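Local coordinates for putative methyltransferase from antibiotic biosynthesis pathway (PDB 3EGE), which probably acts as an S-adenosylmethionine-dependent methyltransferase with a Rossmann-like fold, at residues A191-P196 / G240-L245; K112-M117 / N163-N168; R16-R21 / G46-A51; P146-D151 / I208-L213. All blocks are in the same frame, centred on the assembly; numbering follows the deposited sequence.

Contact 1 (A191-P196 / G240-L245)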
loop_
_atom_site.group_PDB
_atom_site.type_symbol
_atom_site.label_atom_id
_atom_site.label_comp_id
_atom_site.label_asym_id
_atom_site.label_seq_id
_atom_site.Cartn_x
_atom_site.Cartn_y
_atom_site.Cartn_z
ATOM N N ALA A 191 -10.101 0.270 2.835
ATOM C CA ALA A 191 -10.568 -0.888 2.085
ATOM C C ALA A 191 -11.986 -1.346 2.475
ATOM O O ALA A 191 -12.719 -1.820 1.596
ATOM C CB ALA A 191 -9.549 -2.041 2.167
ATOM N N ALA A 192 -12.397 -1.165 3.742
ATOM C CA ALA A 192 -13.762 -1.521 4.176
ATOM C C ALA A 192 -14.766 -0.326 3.999
ATOM O O ALA A 192 -15.766 -0.203 4.743
ATOM C CB ALA A 192 -13.756 -2.044 5.597
ATOM N N TRP A 193 -14.524 0.512 2.976
ATOM C CA TRP A 193 -15.396 1.656 2.639
ATOM C C TRP A 193 -16.877 1.333 2.385
ATOM O O TRP A 193 -17.696 2.211 2.488
ATOM C CB TRP A 193 -14.871 2.421 1.412
ATOM C CG TRP A 193 -14.837 1.657 0.133
ATOM C CD1 TRP A 193 -13.795 0.931 -0.354
ATOM C CD2 TRP A 193 -15.876 1.571 -0.846
ATOM N NE1 TRP A 193 -14.101 0.413 -1.581
ATOM C CE2 TRP A 193 -15.370 0.792 -1.920
ATOM C CE3 TRP A 193 -17.169 2.100 -0.947
ATOM C CZ2 TRP A 193 -16.134 0.483 -3.052
ATOM C CZ3 TRP A 193 -17.928 1.808 -2.098
ATOM C CH2 TRP A 193 -17.410 1.003 -3.120
ATOM N N ARG A 194 -17.200 0.108 1.985
ATOM C CA ARG A 194 -18.597 -0.279 1.772
ATOM C C ARG A 194 -19.057 -1.290 2.825
ATOM O O ARG A 194 -20.182 -1.775 2.737
ATOM C CB ARG A 194 -18.788 -0.824 0.349
ATOM C CG ARG A 194 -20.078 -0.313 -0.317
ATOM C CD ARG A 194 -20.280 -0.981 -1.671
ATOM N NE ARG A 194 -20.809 -2.332 -1.487
ATOM C CZ ARG A 194 -21.232 -3.144 -2.450
ATOM N NH1 ARG A 194 -21.165 -2.798 -3.731
ATOM N NH2 ARG A 194 -21.716 -4.345 -2.119
ATOM N N ARG A 195 -18.216 -1.545 3.831
ATOM C CA ARG A 195 -18.461 -2.524 4.893
ATOM C C ARG A 195 -18.136 -1.874 6.249
ATOM O O ARG A 195 -17.219 -2.320 6.950
ATOM C CB ARG A 195 -17.577 -3.746 4.643
ATOM C CG ARG A 195 -17.932 -4.529 3.379
ATOM C CD ARG A 195 -16.881 -5.582 3.039
ATOM N NE ARG A 195 -15.654 -4.987 2.495
ATOM C CZ ARG A 195 -14.524 -5.646 2.218
ATOM N NH1 ARG A 195 -14.386 -6.941 2.458
ATOM N NH2 ARG A 195 -13.496 -4.977 1.706
ATOM N N PRO A 196 -18.905 -0.832 6.638
ATOM C CA PRO A 196 -18.587 -0.041 7.836
ATOM C C PRO A 196 -18.414 -0.816 9.141
ATOM O O PRO A 196 -17.594 -0.418 9.998
ATOM C CB PRO A 196 -19.769 0.934 7.940
ATOM C CG PRO A 196 -20.851 0.295 7.184
ATOM C CD PRO A 196 -20.160 -0.361 6.029
ATOM N N GLY A 240 -25.689 6.062 3.160
ATOM C CA GLY A 240 -26.191 4.832 2.524
ATOM C C GLY A 240 -26.085 4.645 1.019
ATOM O O GLY A 240 -26.039 3.504 0.542
ATOM N N GLU A 241 -26.051 5.755 0.274
ATOM C CA GLU A 241 -25.892 5.725 -1.201
ATOM C C GLU A 241 -24.588 5.106 -1.676
ATOM O O GLU A 241 -24.510 4.626 -2.808
ATOM C CB GLU A 241 -26.026 7.143 -1.797
ATOM C CG GLU A 241 -27.449 7.734 -1.715
ATOM C CD GLU A 241 -28.474 6.937 -2.539
ATOM O OE1 GLU A 241 -28.200 6.625 -3.741
ATOM O OE2 GLU A 241 -29.551 6.629 -1.974
ATOM N N ILE A 242 -23.568 5.126 -0.819
ATOM C CA ILE A 242 -22.262 4.519 -1.112
ATOM C C ILE A 242 -22.371 3.000 -1.390
ATOM O O ILE A 242 -21.546 2.445 -2.111
ATOM C CB ILE A 242 -21.240 4.827 0.046
ATOM C CG1 ILE A 242 -19.791 4.723 -0.453
ATOM C CG2 ILE A 242 -21.507 3.948 1.270
ATOM C CD1 ILE A 242 -18.744 5.151 0.582
ATOM N N HIS A 243 -23.397 2.345 -0.820
ATOM C CA HIS A 243 -23.637 0.904 -1.041
ATOM C C HIS A 243 -23.894 0.516 -2.511
ATOM O O HIS A 243 -23.627 -0.622 -2.898
ATOM C CB HIS A 243 -24.788 0.375 -0.153
ATOM C CG HIS A 243 -24.921 -1.119 -0.189
ATOM N ND1 HIS A 243 -24.078 -1.959 0.513
ATOM C CD2 HIS A 243 -25.750 -1.923 -0.897
ATOM C CE1 HIS A 243 -24.400 -3.215 0.255
ATOM N NE2 HIS A 243 -25.412 -3.221 -0.595
ATOM N N HIS A 244 -24.383 1.458 -3.319
ATOM C CA HIS A 244 -24.664 1.199 -4.732
ATOM C C HIS A 244 -23.427 1.247 -5.619
ATOM O O HIS A 244 -23.501 0.798 -6.757
ATOM C CB HIS A 244 -25.728 2.164 -5.283
ATOM C CG HIS A 244 -26.931 2.304 -4.401
ATOM N ND1 HIS A 244 -27.694 1.227 -3.997
ATOM C CD2 HIS A 244 -27.496 3.397 -3.841
ATOM C CE1 HIS A 244 -28.676 1.653 -3.222
ATOM N NE2 HIS A 244 -28.580 2.967 -3.114
ATOM N N LEU A 245 -22.310 1.784 -5.125
ATOM C CA LEU A 245 -21.059 1.864 -5.898
ATOM C C LEU A 245 -20.295 0.555 -5.876
ATOM O O LEU A 245 -20.119 -0.019 -4.817
ATOM C CB LEU A 245 -20.139 2.936 -5.318
ATOM C CG LEU A 245 -20.611 4.380 -5.301
ATOM C CD1 LEU A 245 -19.522 5.235 -4.649
ATOM C CD2 LEU A 245 -20.945 4.877 -6.708
HETATM O O HOH W 1 -22.841 -0.413 2.410
#
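A type I beta turn with Trp-193 and Arg-194 at its two central positions packs against the 3-10 segment that carries Ile-242 and His-243. Arg-194 does the polar work. Its chain bends at chi3 (78°), and the guanidinium lies close to the carbonyls of His-243 and Leu-245. Arg-194 NH1 donates to Leu-245 O at 3.2 Å in a nearly straight bond (172°). The acceptor lies in the guanidinium plane, but the donor sits well above the plane of the carbonyl. His-243 O lies over one face of the same guanidinium, and its angle to NH1 is too poor for a hydrogen bond. The CZ of Arg-194 also stands over one face of the His-243 ring, toward the rim, with the two planes 50° apart. Water 1 closes a second bridge. It donates to Arg-194 O at 3.0 Å and lies in the plane of the imidazole, 2.7 Å from His-243 ND1.

The Trp-193 indole makes the apolar part. Trp-193 CE3 meets Ile-242 CG1 at 3.7 Å, and Trp-193 CH2 meets Leu-245 CB at 4.0 Å. Leu-245 O approaches the ring at its edge, 3.4 Å from Trp-193 CH2. Elsewhere, Trp-193 NE1 is bonded to Pro-181 O, and Trp-193 O to Trp-140 NE1. The contact joins two loops of the region between strands 172-181 and 247-248. The arrangement is that of a beta turn set against a 3-10 turn, with an arginine from the first turn bonded to a main-chain carbonyl just past the second.

Contact 2 (K112-M117 / N163-N168)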
loop_
_atom_site.group_PDB
_atom_site.type_symbol
_atom_site.label_atom_id
_atom_site.label_comp_id
_atom_site.label_asym_id
_atom_site.label_seq_id
_atom_site.Cartn_x
_atom_site.Cartn_y
_atom_site.Cartn_z
ATOM N N LYS A 112 16.820 9.508 -1.907
ATOM C CA LYS A 112 17.876 8.489 -1.875
ATOM C C LYS A 112 17.298 7.061 -2.097
ATOM O O LYS A 112 17.941 6.241 -2.764
ATOM C CB LYS A 112 18.669 8.585 -0.552
ATOM C CG LYS A 112 19.838 7.594 -0.394
ATOM C CD LYS A 112 21.013 7.875 -1.342
ATOM C CE LYS A 112 21.941 6.668 -1.457
ATOM N NZ LYS A 112 22.346 6.122 -0.119
ATOM N N SER A 113 16.112 6.772 -1.544
ATOM C CA SER A 113 15.426 5.482 -1.773
ATOM C C SER A 113 15.095 5.273 -3.259
ATOM O O SER A 113 15.272 4.168 -3.808
ATOM C CB SER A 113 14.166 5.344 -0.923
ATOM O OG SER A 113 14.505 5.427 0.451
ATOM N N PHE A 114 14.662 6.350 -3.912
ATOM C CA PHE A 114 14.412 6.330 -5.351
ATOM C C PHE A 114 15.692 6.089 -6.151
ATOM O O PHE A 114 15.700 5.230 -7.032
ATOM C CB PHE A 114 13.692 7.589 -5.819
ATOM C CG PHE A 114 12.240 7.675 -5.424
ATOM C CD1 PHE A 114 11.472 6.560 -5.003
ATOM C CD2 PHE A 114 11.579 8.878 -5.634
ATOM C CE1 PHE A 114 10.116 6.690 -4.726
ATOM C CE2 PHE A 114 10.224 9.010 -5.373
ATOM C CZ PHE A 114 9.488 7.923 -4.929
ATOM N N GLN A 115 16.759 6.818 -5.800
ATOM C CA GLN A 115 18.102 6.645 -6.393
ATOM C C GLN A 115 18.595 5.211 -6.252
ATOM O O GLN A 115 19.170 4.664 -7.202
ATOM C CB GLN A 115 19.115 7.593 -5.745
ATOM C CG GLN A 115 18.851 9.054 -6.026
ATOM C CD GLN A 115 19.606 10.003 -5.127
ATOM O OE1 GLN A 115 20.563 9.622 -4.451
ATOM N NE2 GLN A 115 19.184 11.257 -5.125
ATOM N N GLU A 116 18.354 4.625 -5.069
ATOM C CA GLU A 116 18.664 3.210 -4.785
ATOM C C GLU A 116 17.903 2.225 -5.686
ATOM O O GLU A 116 18.475 1.219 -6.098
ATOM C CB GLU A 116 18.402 2.855 -3.293
ATOM C CG GLU A 116 19.447 3.307 -2.279
ATOM C CD GLU A 116 20.772 2.600 -2.459
ATOM O OE1 GLU A 116 21.610 3.054 -3.284
ATOM O OE2 GLU A 116 20.985 1.591 -1.767
HETATM N N MSE A 117 16.630 2.501 -5.965
HETATM C CA MSE A 117 15.831 1.658 -6.860
HETATM C C MSE A 117 16.400 1.684 -8.265
HETATM O O MSE A 117 16.544 0.636 -8.885
HETATM C CB MSE A 117 14.358 2.074 -6.900
HETATM C CG MSE A 117 13.631 1.850 -5.563
HETATM SE SE MSE A 117 11.877 2.556 -5.616
HETATM C CE MSE A 117 11.305 2.192 -3.709
ATOM N N ASN A 163 7.496 13.764 -9.563
ATOM C CA ASN A 163 8.690 14.573 -9.823
ATOM C C ASN A 163 9.984 13.988 -9.180
ATOM O O ASN A 163 10.995 13.917 -9.853
ATOM C CB ASN A 163 8.429 16.024 -9.373
ATOM C CG ASN A 163 9.592 16.965 -9.668
ATOM O OD1 ASN A 163 10.358 16.781 -10.629
ATOM N ND2 ASN A 163 9.718 18.001 -8.845
ATOM N N LEU A 164 9.937 13.569 -7.903
ATOM C CA LEU A 164 11.126 13.019 -7.219
ATOM C C LEU A 164 11.594 11.722 -7.865
ATOM O O LEU A 164 12.793 11.485 -7.981
ATOM C CB LEU A 164 10.902 12.794 -5.714
ATOM C CG LEU A 164 10.801 13.994 -4.761
ATOM C CD1 LEU A 164 10.540 13.480 -3.358
ATOM C CD2 LEU A 164 12.049 14.862 -4.760
ATOM N N LEU A 165 10.645 10.894 -8.291
ATOM C CA LEU A 165 10.959 9.643 -8.954
ATOM C C LEU A 165 11.576 9.946 -10.306
ATOM O O LEU A 165 12.667 9.461 -10.615
ATOM C CB LEU A 165 9.700 8.767 -9.111
ATOM C CG LEU A 165 9.904 7.319 -9.617
ATOM C CD1 LEU A 165 10.900 6.561 -8.736
ATOM C CD2 LEU A 165 8.543 6.576 -9.697
ATOM N N GLN A 166 10.886 10.788 -11.071
ATOM C CA GLN A 166 11.295 11.182 -12.414
ATOM C C GLN A 166 12.697 11.821 -12.454
ATOM O O GLN A 166 13.484 11.465 -13.310
ATOM C CB GLN A 166 10.218 12.067 -13.046
ATOM C CG GLN A 166 10.309 12.203 -14.536
ATOM C CD GLN A 166 8.951 12.579 -15.140
ATOM O OE1 GLN A 166 8.552 11.997 -16.159
ATOM N NE2 GLN A 166 8.215 13.539 -14.499
ATOM N N GLU A 167 12.995 12.703 -11.500
ATOM C CA GLU A 167 14.330 13.315 -11.348
ATOM C C GLU A 167 15.468 12.323 -11.059
ATOM O O GLU A 167 16.588 12.550 -11.492
ATOM C CB GLU A 167 14.343 14.325 -10.194
ATOM C CG GLU A 167 13.707 15.646 -10.496
ATOM C CD GLU A 167 13.506 16.519 -9.254
ATOM O OE1 GLU A 167 13.592 16.022 -8.100
ATOM O OE2 GLU A 167 13.230 17.726 -9.444
ATOM N N ASN A 168 15.181 11.273 -10.287
ATOM C CA ASN A 168 16.183 10.260 -9.873
ATOM C C ASN A 168 16.183 8.949 -10.676
ATOM O O ASN A 168 16.913 8.023 -10.342
ATOM C CB ASN A 168 16.028 10.024 -8.378
ATOM C CG ASN A 168 16.344 11.272 -7.572
ATOM O OD1 ASN A 168 17.507 11.565 -7.318
ATOM N ND2 ASN A 168 15.318 12.015 -7.173
#
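Phe-114 reaches from helix 110-120 toward Leu-165 and Leu-164 of helix 158-169. The contact begins at Phe-114 CB, 4.2 Å from Asn-168 CB. Next, Phe-114 CG lies 3.7 Å from Leu-165 CD1. That methyl sits over the centre of one ring face, 3.8 Å from the centroid of the Phe-114 ring, in a CH-pi contact. It also faces Phe-114 CD1 and CE1. On one side of the ring, Phe-114 CD2 comes to 3.5 Å from Leu-165 CA, pressed on the backbone. Further out, Phe-114 CE2 meets Leu-164 CB at 3.9 Å. The Phe-114 and Leu-165 side chains cross at about a right angle, and both also touch Leu-128 of strand 126-131.

The helix axes pass 9.0 Å apart at a crossing angle of -45°. The residue after Phe-114, Gln-115, adds a polar link to Asn-168, about one turn past Leu-165. Its extended chain brings Gln-115 NE2 to 2.8 Å from Asn-168 OD1, and the bond is somewhat bent (151°). The donor stands above the plane of the asparagine carbonyl, and the two amide planes are 38° apart. Asn-168 ND2 turns back to its own helix and donates to Leu-164 O at 2.7 Å, in the plane of that carbonyl. Glu-111 OE2 is a further partner of ND2. Asn-168 is buried, yet both ends of its amide are hydrogen-bonded, and these bonds fix its rotation between the helices.

Contact 3 (R16-R21 / G46-A51)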
loop_
_atom_site.group_PDB
_atom_site.type_symbol
_atom_site.label_atom_id
_atom_site.label_comp_id
_atom_site.label_asym_id
_atom_site.label_seq_id
_atom_site.Cartn_x
_atom_site.Cartn_y
_atom_site.Cartn_z
ATOM N N ARG A 16 -4.842 -8.550 6.314
ATOM C CA ARG A 16 -4.105 -7.963 5.168
ATOM C C ARG A 16 -3.697 -9.071 4.198
ATOM O O ARG A 16 -2.527 -9.262 3.868
ATOM C CB ARG A 16 -2.881 -7.189 5.671
ATOM C CG ARG A 16 -3.190 -6.091 6.682
ATOM C CD ARG A 16 -4.015 -4.981 6.074
ATOM N NE ARG A 16 -3.296 -4.271 5.019
ATOM C CZ ARG A 16 -2.347 -3.353 5.221
ATOM N NH1 ARG A 16 -1.988 -2.971 6.430
ATOM N NH2 ARG A 16 -1.764 -2.774 4.181
ATOM N N VAL A 17 -4.706 -9.786 3.726
ATOM C CA VAL A 17 -4.533 -10.929 2.831
ATOM C C VAL A 17 -4.384 -10.303 1.428
ATOM O O VAL A 17 -5.290 -9.580 0.990
ATOM C CB VAL A 17 -5.774 -11.863 2.937
ATOM C CG1 VAL A 17 -5.632 -13.075 2.015
ATOM C CG2 VAL A 17 -6.041 -12.265 4.454
ATOM N N PRO A 18 -3.237 -10.523 0.739
ATOM C CA PRO A 18 -3.043 -9.853 -0.572
ATOM C C PRO A 18 -4.170 -10.158 -1.555
ATOM O O PRO A 18 -4.611 -11.300 -1.641
ATOM C CB PRO A 18 -1.684 -10.395 -1.067
ATOM C CG PRO A 18 -0.986 -10.880 0.141
ATOM C CD PRO A 18 -2.073 -11.369 1.085
ATOM N N ASP A 19 -4.662 -9.125 -2.232
ATOM C CA ASP A 19 -5.785 -9.252 -3.148
ATOM C C ASP A 19 -5.251 -9.468 -4.549
ATOM O O ASP A 19 -4.339 -8.748 -4.971
ATOM C CB ASP A 19 -6.670 -8.015 -3.069
ATOM C CG ASP A 19 -7.997 -8.226 -3.748
ATOM O OD1 ASP A 19 -8.035 -8.198 -4.991
ATOM O OD2 ASP A 19 -8.990 -8.423 -3.016
ATOM N N ILE A 20 -5.844 -10.441 -5.258
ATOM C CA ILE A 20 -5.406 -10.857 -6.605
ATOM C C ILE A 20 -5.498 -9.735 -7.657
ATOM O O ILE A 20 -4.762 -9.750 -8.644
ATOM C CB ILE A 20 -6.177 -12.129 -7.101
ATOM C CG1 ILE A 20 -5.408 -12.843 -8.237
ATOM C CG2 ILE A 20 -7.636 -11.789 -7.500
ATOM C CD1 ILE A 20 -6.133 -14.125 -8.805
ATOM N N ARG A 21 -6.411 -8.786 -7.449
ATOM C CA ARG A 21 -6.550 -7.625 -8.342
ATOM C C ARG A 21 -5.386 -6.656 -8.210
ATOM O O ARG A 21 -4.960 -6.062 -9.201
ATOM C CB ARG A 21 -7.884 -6.936 -8.127
ATOM C CG ARG A 21 -9.006 -7.796 -8.637
ATOM C CD ARG A 21 -10.310 -7.385 -8.114
ATOM N NE ARG A 21 -10.423 -7.588 -6.664
ATOM C CZ ARG A 21 -11.553 -7.438 -5.979
ATOM N NH1 ARG A 21 -12.697 -7.178 -6.602
ATOM N NH2 ARG A 21 -11.554 -7.617 -4.671
ATOM N N GLY A 46 5.546 -9.311 3.843
ATOM C CA GLY A 46 5.937 -10.160 2.708
ATOM C C GLY A 46 4.800 -10.857 1.990
ATOM O O GLY A 46 5.052 -11.746 1.170
ATOM N N GLY A 47 3.551 -10.471 2.282
ATOM C CA GLY A 47 2.385 -11.044 1.620
ATOM C C GLY A 47 2.451 -10.871 0.116
ATOM O O GLY A 47 2.290 -11.850 -0.614
ATOM N N TYR A 48 2.702 -9.642 -0.342
ATOM C CA TYR A 48 2.856 -9.354 -1.788
ATOM C C TYR A 48 4.128 -9.978 -2.419
ATOM O O TYR A 48 4.098 -10.402 -3.597
ATOM C CB TYR A 48 2.702 -7.858 -2.095
ATOM C CG TYR A 48 1.240 -7.469 -2.053
ATOM C CD1 TYR A 48 0.406 -7.669 -3.181
ATOM C CD2 TYR A 48 0.656 -6.971 -0.876
ATOM C CE1 TYR A 48 -0.991 -7.347 -3.132
ATOM C CE2 TYR A 48 -0.716 -6.659 -0.814
ATOM C CZ TYR A 48 -1.533 -6.840 -1.948
ATOM O OH TYR A 48 -2.868 -6.531 -1.900
ATOM N N SER A 49 5.199 -10.056 -1.618
ATOM C CA SER A 49 6.457 -10.713 -1.999
ATOM C C SER A 49 6.193 -12.169 -2.368
ATOM O O SER A 49 6.586 -12.622 -3.457
ATOM C CB SER A 49 7.499 -10.638 -0.860
ATOM O OG SER A 49 7.610 -9.315 -0.331
ATOM N N VAL A 50 5.480 -12.875 -1.485
ATOM C CA VAL A 50 5.109 -14.292 -1.715
ATOM C C VAL A 50 4.098 -14.436 -2.845
ATOM O O VAL A 50 4.231 -15.328 -3.684
ATOM C CB VAL A 50 4.561 -14.981 -0.411
ATOM C CG1 VAL A 50 4.017 -16.411 -0.709
ATOM C CG2 VAL A 50 5.663 -15.009 0.673
ATOM N N ALA A 51 3.097 -13.557 -2.850
ATOM C CA ALA A 51 2.061 -13.521 -3.886
ATOM C C ALA A 51 2.680 -13.348 -5.297
ATOM O O ALA A 51 2.323 -14.074 -6.229
ATOM C CB ALA A 51 1.020 -12.399 -3.570
#
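In Tyr-48, CG stands anti to the carbonyl carbon (chi1 -76°), and chi2 of -83° turns one face of the ring to Pro-18. The proline CB lies over the centre of that face, 3.7 Å from the centroid of the Tyr-48 ring, in a CH-pi contact. Its neighbour CG rests on the backbone of Gly-47, with Pro-18 CG 3.4 Å from Gly-47 C. Gly-47 has no side chain, and the proline ring lies directly on the first turn of helix 47-53. Ala-51, one turn later, adds its CB at 4.2 Å from Pro-18 CB.

The Tyr-48 hydroxyl meets Asp-19, the residue after Pro-18. Asp-19 N donates to Tyr-48 OH at 3.2 Å, nearly straight (166°), and Asp-186 OD2 is a second partner of the hydroxyl. The Asp-19 side chain leads away from Tyr-48 and serves its own helix. As N-cap of helix 20-30, it accepts Arg-21 N on the anti side of OD1. Arg-21 grips the carboxylate side-on, with NE 3.0 Å from Asp-19 OD1 and NH2 3.2 Å from Asp-19 OD2. Ser-185 N also bonds to OD2.

Gly-47 belongs to a glycine-rich turn that resembles the GxGxxG pattern of Rossmann-type folds. Because the hydroxyl accepts from Asp-19 N, it is probably the donor to the Asp-186 carboxylate. The phenol is then held by two bonds at its tip and by Pro-18 CB on one face.

Contact 4 (P146-D151 / I208-L213)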
loop_
_atom_site.group_PDB
_atom_site.type_symbol
_atom_site.label_atom_id
_atom_site.label_comp_id
_atom_site.label_asym_id
_atom_site.label_seq_id
_atom_site.Cartn_x
_atom_site.Cartn_y
_atom_site.Cartn_z
ATOM N N PRO A 146 -10.867 10.468 12.260
ATOM C CA PRO A 146 -10.106 11.571 11.577
ATOM C C PRO A 146 -8.597 11.352 11.456
ATOM O O PRO A 146 -7.963 11.855 10.510
ATOM C CB PRO A 146 -10.431 12.808 12.430
ATOM C CG PRO A 146 -10.814 12.253 13.767
ATOM C CD PRO A 146 -11.533 10.964 13.477
ATOM N N PHE A 147 -8.041 10.633 12.432
ATOM C CA PHE A 147 -6.626 10.280 12.446
ATOM C C PHE A 147 -6.139 9.581 11.180
ATOM O O PHE A 147 -4.994 9.799 10.764
ATOM C CB PHE A 147 -6.257 9.484 13.693
ATOM C CG PHE A 147 -7.106 8.270 13.920
ATOM C CD1 PHE A 147 -6.811 7.056 13.279
ATOM C CD2 PHE A 147 -8.222 8.339 14.776
ATOM C CE1 PHE A 147 -7.622 5.932 13.473
ATOM C CE2 PHE A 147 -9.025 7.216 14.987
ATOM C CZ PHE A 147 -8.718 6.014 14.341
ATOM N N LEU A 148 -6.986 8.760 10.562
ATOM C CA LEU A 148 -6.630 8.090 9.281
ATOM C C LEU A 148 -6.391 9.087 8.163
ATOM O O LEU A 148 -5.469 8.937 7.411
ATOM C CB LEU A 148 -7.722 7.118 8.836
ATOM C CG LEU A 148 -8.065 5.927 9.726
ATOM C CD1 LEU A 148 -9.227 5.173 9.104
ATOM C CD2 LEU A 148 -6.869 4.986 9.968
ATOM N N TRP A 149 -7.207 10.134 8.110
ATOM C CA TRP A 149 -7.111 11.189 7.117
ATOM C C TRP A 149 -5.884 12.077 7.348
ATOM O O TRP A 149 -5.136 12.403 6.411
ATOM C CB TRP A 149 -8.397 12.019 7.181
ATOM C CG TRP A 149 -8.535 13.031 6.096
ATOM C CD1 TRP A 149 -8.911 12.801 4.805
ATOM C CD2 TRP A 149 -8.349 14.443 6.217
ATOM N NE1 TRP A 149 -8.944 13.978 4.110
ATOM C CE2 TRP A 149 -8.593 15.004 4.936
ATOM C CE3 TRP A 149 -7.987 15.292 7.278
ATOM C CZ2 TRP A 149 -8.497 16.370 4.683
ATOM C CZ3 TRP A 149 -7.898 16.653 7.044
ATOM C CH2 TRP A 149 -8.147 17.188 5.745
ATOM N N GLU A 150 -5.722 12.468 8.610
ATOM C CA GLU A 150 -4.613 13.281 9.085
ATOM C C GLU A 150 -3.271 12.610 8.844
ATOM O O GLU A 150 -2.324 13.267 8.407
ATOM C CB GLU A 150 -4.777 13.564 10.581
ATOM C CG GLU A 150 -5.931 14.508 10.920
ATOM C CD GLU A 150 -6.399 14.438 12.380
ATOM O OE1 GLU A 150 -5.762 13.800 13.248
ATOM O OE2 GLU A 150 -7.455 15.008 12.657
ATOM N N ASP A 151 -3.196 11.306 9.096
ATOM C CA ASP A 151 -1.961 10.546 8.846
ATOM C C ASP A 151 -1.650 10.483 7.366
ATOM O O ASP A 151 -0.501 10.604 6.993
ATOM C CB ASP A 151 -2.031 9.123 9.417
ATOM C CG ASP A 151 -2.049 9.082 10.943
ATOM O OD1 ASP A 151 -1.733 10.104 11.610
ATOM O OD2 ASP A 151 -2.370 7.985 11.470
ATOM N N ILE A 208 -4.354 -2.235 10.700
ATOM C CA ILE A 208 -4.241 -0.853 10.195
ATOM C C ILE A 208 -3.484 -0.089 11.303
ATOM O O ILE A 208 -4.030 0.174 12.408
ATOM C CB ILE A 208 -5.626 -0.272 9.892
ATOM C CG1 ILE A 208 -6.408 -1.204 8.930
ATOM C CG2 ILE A 208 -5.492 1.170 9.333
ATOM C CD1 ILE A 208 -7.871 -0.841 8.761
ATOM N N SER A 209 -2.215 0.212 11.007
ATOM C CA SER A 209 -1.269 0.767 11.998
ATOM C C SER A 209 -1.682 2.109 12.588
ATOM O O SER A 209 -1.387 2.365 13.747
ATOM C CB SER A 209 0.185 0.815 11.456
ATOM O OG SER A 209 0.353 1.818 10.452
ATOM N N SER A 210 -2.380 2.932 11.802
ATOM C CA SER A 210 -2.910 4.213 12.291
ATOM C C SER A 210 -3.773 4.084 13.549
ATOM O O SER A 210 -3.705 4.966 14.400
ATOM C CB SER A 210 -3.675 4.983 11.210
ATOM O OG SER A 210 -2.787 5.665 10.335
ATOM N N PHE A 211 -4.542 3.000 13.677
ATOM C CA PHE A 211 -5.376 2.775 14.871
ATOM C C PHE A 211 -4.532 2.617 16.148
ATOM O O PHE A 211 -4.777 3.317 17.149
ATOM C CB PHE A 211 -6.360 1.584 14.692
ATOM C CG PHE A 211 -7.628 1.923 13.889
ATOM C CD1 PHE A 211 -8.746 2.483 14.527
ATOM C CD2 PHE A 211 -7.704 1.680 12.516
ATOM C CE1 PHE A 211 -9.921 2.792 13.809
ATOM C CE2 PHE A 211 -8.871 1.999 11.773
ATOM C CZ PHE A 211 -9.983 2.554 12.417
ATOM N N ALA A 212 -3.526 1.728 16.104
ATOM C CA ALA A 212 -2.633 1.493 17.267
ATOM C C ALA A 212 -1.868 2.773 17.629
ATOM O O ALA A 212 -1.741 3.129 18.812
ATOM C CB ALA A 212 -1.675 0.351 17.011
ATOM N N LEU A 213 -1.425 3.487 16.611
ATOM C CA LEU A 213 -0.718 4.752 16.799
ATOM C C LEU A 213 -1.605 5.925 17.202
ATOM O O LEU A 213 -1.054 6.935 17.642
ATOM C CB LEU A 213 0.064 5.139 15.524
ATOM C CG LEU A 213 1.143 4.109 15.137
ATOM C CD1 LEU A 213 1.683 4.397 13.726
ATOM C CD2 LEU A 213 2.255 4.043 16.203
HETATM O O HOH W 2 -2.703 7.476 13.977
#
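Phe-147 and Phe-211 form a T-shaped pair between helix 146-153 and the short, weakly bonded helix at about 209-213. Phe-147 CG lies between the backbone N and the carbonyl carbon (chi1 54°), the crowded position, and the ring meets Phe-211 with its CZ and CE1. The edge of Phe-147 points at the face of Phe-211. The centroids of the Phe-147 and Phe-211 rings are 5.1 Å apart and the planes are at 80°. The nearest atoms are Phe-147 CZ and Phe-211 CE1, at 3.5 Å. The Phe-211 ring also meets Phe-145 edge-to-face.

In Leu-148, CD2 does most of the touching. Leu-148 CD2 is packed tightly, 3.4 Å from Ser-210 CB. Leu-148 CD2 also reaches Phe-211 CE2 at 4.0 Å and Ile-208 CG2 at 4.1 Å.

Asp-151 and Ser-210 make the polar side. In both, the first side-chain group is anti to the carbonyl carbon, and both side chains set out toward the other helix. Ser-210 OG donates to Asp-151 OD2 at 2.6 Å, using the anti lone pair of that oxygen. Water 2 donates to the same OD2, and also to Ser-210 O at 2.7 Å. OD2 therefore accepts twice here.

The axes of these short helical segments cross steeply, at 109°. Phe-147 and Phe-211 both continue onto Val-219 of helix 216-231. The arrangement belongs to a small helical region, built from the segments that follow strands 126-131 and 172-181, beside the Rossmann-like sheet of a methyltransferase fold.

In the fold
From the N terminus, contact 3 comes first. It closes a short loop, tying the start of helix 20-30 to helix 47-53 of the Rossmann-like core. Contact 2 opens on helix 110-120 and closes on helix 158-169, joining two helices packed on strand 126-131. Contact 4 opens inside that loop, at 146-151, and closes beyond it, at 208-213, so the two cross. Contact 1 opens at 191-196, within the loop of contact 4, and closes at 240-245; these also cross. None nests within another. Contacts 1 and 4 tie up the helical region; contacts 2 and 3 join helices of the Rossmann-like part. Contacts 1 and 2 lie on opposite sides of the chain's centre, their centres 36 Å apart.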